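Local atomic coordinates of RagB/SusD domain protein (Flavobacterium johnsoniae, PDB entry 5J5U), a protein that probably binds chitin or its oligosaccharides at the cell surface, as a SusD homolog encoded in a chitin utilization locus. Residues K277-G289 and V312-L325. Numbering follows the deposited sequence.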
ATOM      1  N   LYS A 277       3.372   7.622 -19.662  1.00 21.45           N
ATOM      2  CA  LYS A 277       2.729   6.794 -20.696  1.00 22.44           C
ATOM      3  C   LYS A 277       2.815   5.298 -20.403  1.00 19.49           C
ATOM      4  O   LYS A 277       2.088   4.496 -21.008  1.00 22.37           O
ATOM      5  CB  LYS A 277       3.337   7.080 -22.081  1.00 24.81           C
ATOM      6  CG  LYS A 277       3.417   8.547 -22.436  1.00 25.14           C
ATOM      7  CD  LYS A 277       4.242   8.749 -23.706  1.00 32.11           C
ATOM      8  CE  LYS A 277       4.035  10.127 -24.295  1.00 32.20           C
ATOM      9  NZ  LYS A 277       4.835  10.295 -25.537  1.00 47.07           N
ATOM     10  N   MET A 278       3.696   4.916 -19.480  1.00 14.78           N
ATOM     11  CA  MET A 278       3.702   3.541 -19.001  1.00 16.23           C
ATOM     12  C   MET A 278       2.410   3.285 -18.225  1.00 17.89           C
ATOM     13  O   MET A 278       1.948   2.152 -18.143  1.00 18.45           O
ATOM     14  CB  MET A 278       4.921   3.271 -18.111  1.00 20.56           C
ATOM     15  CG  MET A 278       6.268   3.581 -18.772  1.00 19.77           C
ATOM     16  SD  MET A 278       7.688   3.293 -17.694  1.00 30.59           S
ATOM     17  CE  MET A 278       7.550   1.516 -17.455  1.00 20.74           C
ATOM     18  N   LEU A 279       1.841   4.348 -17.649  1.00 12.90           N
ATOM     19  CA  LEU A 279       0.650   4.230 -16.799  1.00 17.05           C
ATOM     20  C   LEU A 279      -0.635   4.676 -17.507  1.00 15.21           C
ATOM     21  O   LEU A 279      -1.648   3.993 -17.439  1.00 18.45           O
ATOM     22  CB  LEU A 279       0.824   5.054 -15.504  1.00 15.45           C
ATOM     23  CG  LEU A 279       1.904   4.622 -14.515  1.00 14.65           C
ATOM     24  CD1 LEU A 279       2.162   5.692 -13.464  1.00 10.20           C
ATOM     25  CD2 LEU A 279       1.532   3.315 -13.864  1.00 14.84           C
ATOM     26  N   ALA A 280      -0.590   5.834 -18.167  1.00 16.90           N
ATOM     27  CA  ALA A 280      -1.796   6.457 -18.720  1.00 17.11           C
ATOM     28  C   ALA A 280      -1.963   6.279 -20.240  1.00 24.20           C
ATOM     29  O   ALA A 280      -1.001   6.348 -21.006  1.00 24.21           O
ATOM     30  CB  ALA A 280      -1.803   7.928 -18.388  1.00 14.95           C
ATOM     31  N   THR A 281      -3.202   6.090 -20.671  1.00 21.82           N
ATOM     32  CA  THR A 281      -3.528   6.119 -22.075  1.00 18.76           C
ATOM     33  C   THR A 281      -3.883   7.555 -22.456  1.00 23.77           C
ATOM     34  O   THR A 281      -4.444   8.300 -21.641  1.00 20.00           O
ATOM     35  CB  THR A 281      -4.699   5.210 -22.402  1.00 20.27           C
ATOM     36  OG1 THR A 281      -5.878   5.717 -21.769  1.00 16.97           O
ATOM     37  CG2 THR A 281      -4.423   3.786 -21.946  1.00 18.36           C
ATOM     38  N   PRO A 282      -3.558   7.954 -23.695  1.00 25.66           N
ATOM     39  CA  PRO A 282      -3.781   9.344 -24.126  1.00 22.50           C
ATOM     40  C   PRO A 282      -5.262   9.686 -24.284  1.00 20.02           C
ATOM     41  O   PRO A 282      -6.065   8.783 -24.459  1.00 18.45           O
ATOM     42  CB  PRO A 282      -3.066   9.402 -25.482  1.00 23.96           C
ATOM     43  CG  PRO A 282      -3.095   7.970 -25.985  1.00 20.62           C
ATOM     44  CD  PRO A 282      -2.946   7.123 -24.754  1.00 22.77           C
ATOM     45  N   LYS A 283      -5.621  10.966 -24.210  1.00 19.87           N
ATOM     46  CA  LYS A 283      -6.987  11.386 -24.530  1.00 20.34           C
ATOM     47  C   LYS A 283      -7.313  11.063 -25.995  1.00 23.58           C
ATOM     48  O   LYS A 283      -6.426  11.103 -26.857  1.00 22.59           O
ATOM     49  CB  LYS A 283      -7.164  12.886 -24.283  1.00 19.63           C
ATOM     50  CG  LYS A 283      -6.919  13.338 -22.861  1.00 23.35           C
ATOM     51  CD  LYS A 283      -6.588  14.838 -22.816  1.00 21.21           C
ATOM     52  CE  LYS A 283      -7.627  15.685 -23.547  1.00 17.21           C
ATOM     53  NZ  LYS A 283      -7.261  17.124 -23.451  1.00 17.54           N
ATOM     54  N   THR A 284      -8.574  10.747 -26.287  1.00 24.02           N
ATOM     55  CA  THR A 284      -8.978  10.526 -27.675  1.00 17.92           C
ATOM     56  C   THR A 284      -9.902  11.641 -28.130  1.00 22.74           C
ATOM     57  O   THR A 284     -10.004  11.930 -29.320  1.00 29.97           O
ATOM     58  CB  THR A 284      -9.693   9.190 -27.878  1.00 25.26           C
ATOM     59  OG1 THR A 284     -10.896   9.164 -27.098  1.00 23.86           O
ATOM     60  CG2 THR A 284      -8.788   8.037 -27.495  1.00 16.61           C
ATOM     61  N   GLY A 285     -10.557  12.281 -27.171  1.00 22.15           N
ATOM     62  CA  GLY A 285     -11.407  13.412 -27.459  1.00 20.17           C
ATOM     63  C   GLY A 285     -10.775  14.716 -27.010  1.00 23.19           C
ATOM     64  O   GLY A 285      -9.870  14.732 -26.181  1.00 22.65           O
ATOM     65  N   SER A 286     -11.281  15.817 -27.552  1.00 27.12           N
ATOM     66  CA  SER A 286     -10.860  17.156 -27.158  1.00 23.88           C
ATOM     67  C   SER A 286     -11.754  17.702 -26.072  1.00 23.04           C
ATOM     68  O   SER A 286     -12.941  17.375 -26.022  1.00 21.42           O
ATOM     69  CB  SER A 286     -10.912  18.107 -28.350  1.00 22.40           C
ATOM     70  OG  SER A 286     -10.696  19.456 -27.947  1.00 15.23           O
ATOM     71  N   VAL A 287     -11.196  18.584 -25.244  1.00 20.02           N
ATOM     72  CA  VAL A 287     -11.982  19.248 -24.215  1.00 22.00           C
ATOM     73  C   VAL A 287     -13.132  20.036 -24.835  1.00 28.49           C
ATOM     74  O   VAL A 287     -14.121  20.331 -24.167  1.00 29.52           O
ATOM     75  CB  VAL A 287     -11.118  20.197 -23.363  1.00 18.84           C
ATOM     76  CG1 VAL A 287     -10.082  19.425 -22.564  1.00 22.06           C
ATOM     77  CG2 VAL A 287     -10.441  21.232 -24.242  1.00 21.93           C
ATOM     78  N   ASN A 288     -13.010  20.370 -26.117  1.00 25.16           N
ATOM     79  CA  ASN A 288     -14.071  21.099 -26.797  1.00 28.04           C
ATOM     80  C   ASN A 288     -15.034  20.150 -27.494  1.00 26.81           C
ATOM     81  O   ASN A 288     -15.900  20.569 -28.255  1.00 27.61           O
ATOM     82  CB  ASN A 288     -13.475  22.094 -27.791  1.00 31.39           C
ATOM     83  CG  ASN A 288     -12.630  23.160 -27.103  1.00 33.82           C
ATOM     84  OD1 ASN A 288     -13.147  24.059 -26.434  1.00 28.86           O
ATOM     85  ND2 ASN A 288     -11.314  23.061 -27.271  1.00 53.80           N
ATOM     86  N   GLY A 289     -14.890  18.862 -27.216  1.00 27.41           N
ATOM     87  CA  GLY A 289     -15.738  17.868 -27.840  1.00 22.63           C
ATOM     88  C   GLY A 289     -15.130  17.384 -29.145  1.00 30.02           C
ATOM     89  O   GLY A 289     -14.235  18.030 -29.712  1.00 29.43           O
ATOM     90  N   VAL A 312     -15.142  18.151 -18.691  1.00 16.92           N
ATOM     91  CA  VAL A 312     -15.450  19.032 -19.821  1.00 22.63           C
ATOM     92  C   VAL A 312     -14.891  18.382 -21.091  1.00 22.53           C
ATOM     93  O   VAL A 312     -13.684  18.175 -21.215  1.00 19.05           O
ATOM     94  CB  VAL A 312     -14.882  20.462 -19.642  1.00 26.45           C
ATOM     95  CG1 VAL A 312     -15.115  21.303 -20.908  1.00 24.46           C
ATOM     96  CG2 VAL A 312     -15.491  21.130 -18.422  1.00 23.79           C
ATOM     97  N   GLY A 313     -15.785  18.012 -22.001  1.00 20.69           N
ATOM     98  CA  GLY A 313     -15.394  17.228 -23.157  1.00 17.24           C
ATOM     99  C   GLY A 313     -15.814  15.768 -23.043  1.00 19.40           C
ATOM    100  O   GLY A 313     -15.608  14.990 -23.967  1.00 20.28           O
ATOM    101  N   GLY A 314     -16.384  15.383 -21.902  1.00 21.59           N
ATOM    102  CA  GLY A 314     -16.783  13.994 -21.676  1.00 16.38           C
ATOM    103  C   GLY A 314     -15.593  13.133 -21.312  1.00 18.05           C
ATOM    104  O   GLY A 314     -14.457  13.626 -21.286  1.00 19.06           O
ATOM    105  N   SER A 315     -15.822  11.843 -21.077  1.00 15.53           N
ATOM    106  CA  SER A 315     -14.752  10.990 -20.569  1.00 19.80           C
ATOM    107  C   SER A 315     -13.602  10.787 -21.565  1.00 18.84           C
ATOM    108  O   SER A 315     -12.487  10.452 -21.160  1.00 20.18           O
ATOM    109  CB  SER A 315     -15.302   9.618 -20.142  1.00 16.59           C
ATOM    110  OG  SER A 315     -15.885   8.929 -21.230  1.00 21.91           O
ATOM    111  N   ASN A 316     -13.857  10.967 -22.858  1.00 18.29           N
ATOM    112  CA  ASN A 316     -12.779  10.835 -23.855  1.00 20.60           C
ATOM    113  C   ASN A 316     -11.700  11.899 -23.692  1.00 20.83           C
ATOM    114  O   ASN A 316     -10.549  11.702 -24.112  1.00 23.68           O
ATOM    115  CB  ASN A 316     -13.338  10.894 -25.279  1.00 19.51           C
ATOM    116  CG  ASN A 316     -14.052   9.625 -25.672  1.00 18.93           C
ATOM    117  OD1 ASN A 316     -13.766   8.545 -25.149  1.00 20.30           O
ATOM    118  ND2 ASN A 316     -15.012   9.747 -26.570  1.00 18.75           N
ATOM    119  N   ALA A 317     -12.087  13.021 -23.083  1.00 18.33           N
ATOM    120  CA  ALA A 317     -11.203  14.155 -22.864  1.00 18.45           C
ATOM    121  C   ALA A 317     -10.368  13.987 -21.595  1.00 17.85           C
ATOM    122  O   ALA A 317      -9.834  14.960 -21.057  1.00 16.29           O
ATOM    123  CB  ALA A 317     -12.007  15.452 -22.806  1.00 16.84           C
ATOM    124  N   ALA A 318     -10.293  12.759 -21.093  1.00 16.66           N
ATOM    125  CA  ALA A 318      -9.391  12.460 -19.988  1.00 18.81           C
ATOM    126  C   ALA A 318      -8.575  11.190 -20.277  1.00 17.83           C
ATOM    127  O   ALA A 318      -9.077  10.237 -20.870  1.00 16.67           O
ATOM    128  CB  ALA A 318     -10.184  12.325 -18.652  1.00 14.02           C
ATOM    129  N   SER A 319      -7.316  11.195 -19.860  1.00 15.50           N
ATOM    130  CA  SER A 319      -6.476  10.008 -19.948  1.00 16.48           C
ATOM    131  C   SER A 319      -7.100   8.843 -19.204  1.00 15.93           C
ATOM    132  O   SER A 319      -7.790   9.028 -18.186  1.00 15.85           O
ATOM    133  CB  SER A 319      -5.079  10.267 -19.366  1.00 18.17           C
ATOM    134  OG  SER A 319      -4.283  11.077 -20.219  1.00 21.04           O
ATOM    135  N   GLY A 320      -6.813   7.644 -19.697  1.00 13.63           N
ATOM    136  CA  GLY A 320      -7.271   6.404 -19.103  1.00 12.76           C
ATOM    137  C   GLY A 320      -6.141   5.580 -18.497  1.00 17.46           C
ATOM    138  O   GLY A 320      -5.053   6.078 -18.223  1.00 17.10           O
ATOM    139  N   ILE A 321      -6.409   4.304 -18.262  1.00 15.02           N
ATOM    140  CA  ILE A 321      -5.419   3.449 -17.642  1.00 17.01           C
ATOM    141  C   ILE A 321      -5.009   2.374 -18.622  1.00 16.85           C
ATOM    142  O   ILE A 321      -5.867   1.755 -19.248  1.00 17.50           O
ATOM    143  CB  ILE A 321      -5.953   2.820 -16.343  1.00 14.31           C
ATOM    144  CG1 ILE A 321      -6.226   3.918 -15.307  1.00 13.86           C
ATOM    145  CG2 ILE A 321      -4.969   1.780 -15.815  1.00 12.16           C
ATOM    146  CD1 ILE A 321      -7.050   3.465 -14.105  1.00 14.44           C
ATOM    147  N   GLN A 322      -3.701   2.172 -18.761  1.00 17.86           N
ATOM    148  CA  GLN A 322      -3.189   1.186 -19.704  1.00 20.92           C
ATOM    149  C   GLN A 322      -3.779  -0.171 -19.377  1.00 24.19           C
ATOM    150  O   GLN A 322      -3.831  -0.571 -18.208  1.00 23.40           O
ATOM    151  CB  GLN A 322      -1.659   1.136 -19.686  1.00 20.20           C
ATOM    152  CG  GLN A 322      -0.968   2.355 -20.321  1.00 17.50           C
ATOM    153  CD  GLN A 322      -0.895   2.267 -21.850  1.00 22.82           C
ATOM    154  OE1 GLN A 322      -1.540   1.416 -22.468  1.00 20.39           O
ATOM    155  NE2 GLN A 322      -0.092   3.141 -22.459  1.00 17.92           N
ATOM    156  N   PRO A 323      -4.248  -0.873 -20.417  1.00 22.11           N
ATOM    157  CA  PRO A 323      -5.001  -2.135 -20.314  1.00 19.33           C
ATOM    158  C   PRO A 323      -4.253  -3.233 -19.561  1.00 22.32           C
ATOM    159  O   PRO A 323      -4.887  -4.006 -18.846  1.00 23.28           O
ATOM    160  CB  PRO A 323      -5.217  -2.543 -21.778  1.00 25.15           C
ATOM    161  CG  PRO A 323      -5.045  -1.256 -22.567  1.00 28.29           C
ATOM    162  CD  PRO A 323      -4.084  -0.409 -21.807  1.00 19.43           C
ATOM    163  N   TYR A 324      -2.931  -3.297 -19.702  1.00 21.19           N
ATOM    164  CA  TYR A 324      -2.166  -4.385 -19.084  1.00 23.06           C
ATOM    165  C   TYR A 324      -2.176  -4.259 -17.547  1.00 21.91           C
ATOM    166  O   TYR A 324      -1.939  -5.237 -16.814  1.00 18.74           O
ATOM    167  CB  TYR A 324      -0.723  -4.419 -19.640  1.00 21.75           C
ATOM    168  CG  TYR A 324      -0.024  -3.061 -19.758  1.00 21.50           C
ATOM    169  CD1 TYR A 324       0.005  -2.370 -20.968  1.00 23.79           C
ATOM    170  CD2 TYR A 324       0.630  -2.492 -18.673  1.00 21.02           C
ATOM    171  CE1 TYR A 324       0.643  -1.147 -21.085  1.00 18.62           C
ATOM    172  CE2 TYR A 324       1.283  -1.258 -18.780  1.00 21.28           C
ATOM    173  CZ  TYR A 324       1.281  -0.598 -19.989  1.00 23.85           C
ATOM    174  OH  TYR A 324       1.909   0.617 -20.100  1.00 21.71           O
ATOM    175  N   LEU A 325      -2.474  -3.053 -17.066  1.00 21.47           N
ATOM    176  CA  LEU A 325      -2.587  -2.810 -15.627  1.00 20.01           C
ATOM    177  C   LEU A 325      -3.907  -3.323 -15.042  1.00 22.45           C
ATOM    178  O   LEU A 325      -4.057  -3.375 -13.834  1.00 25.34           O
ATOM    179  CB  LEU A 325      -2.436  -1.320 -15.325  1.00 17.74           C
ATOM    180  CG  LEU A 325      -1.153  -0.671 -15.817  1.00 15.03           C
ATOM    181  CD1 LEU A 325      -1.237   0.865 -15.751  1.00 13.47           C
ATOM    182  CD2 LEU A 325       0.008  -1.200 -15.004  1.00 11.22           C
TER
HETATM  183  O   HOH W   1     -10.667   8.122 -24.302  1.00 23.04           O
HETATM  184  O   HOH W   2     -14.337  15.156 -26.569  1.00 24.19           O
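The side chain of Gln322 lies over the carbonyls that end helix 276-279: its CG is 3.4 Å from Leu279 O, and its amide NE2 donates to Lys277 O at 2.9 Å. A bend at chi2 (-81°) folds the amide back to that oxygen, which it meets nearly head-on (C=O...N 166°). The same residue's backbone N donates to Leu279 O. Gln322 thus grips two carbonyls of the helix end. Tyr324 OH comes within 2.5 Å of Met278 O, too short for its geometry to be trusted. An alanine in place of Gln322 would probably leave Lys277 O without its amide donor and take one contact from the Thr281 methyl, as Thr281 CG2 lies 3.8 Å from Gln322 OE1.

Beyond the helix the two segments run antiparallel, strand 280-281 against strand 320-321, Thr281 and Gly320 forming the hydrogen-bonded pair with two backbone bonds. Thr281 OG1, set between its own N and carbonyl carbon (chi1 66°), adds a weak bond from Gly320 N; a side chain at Gly320 would run into this hydroxyl. Further on, Asn316 O accepts from Thr284 N and Gly285 N, both on one face of its carbonyl plane, while a water links Thr284 OG1 to Asn316 OD1. The aliphatic chain of Lys283 lies along the backbone of 316-319, its CE 3.4 Å from Ala317 O, and its NZ continues to salt bridges with Glu296 and Glu300. Between the segments few apolar side chains meet: Leu279 CD2 with Leu325 CD1 at 4.2 Å, and Val287 with Ala317; Leu279 and Ile321 also pack on Phe260 of strand 259-260. The chemistry therefore implies that this short antiparallel pairing, its strands linked by a long connection, is joined chiefly by backbone carbonyls and their donors.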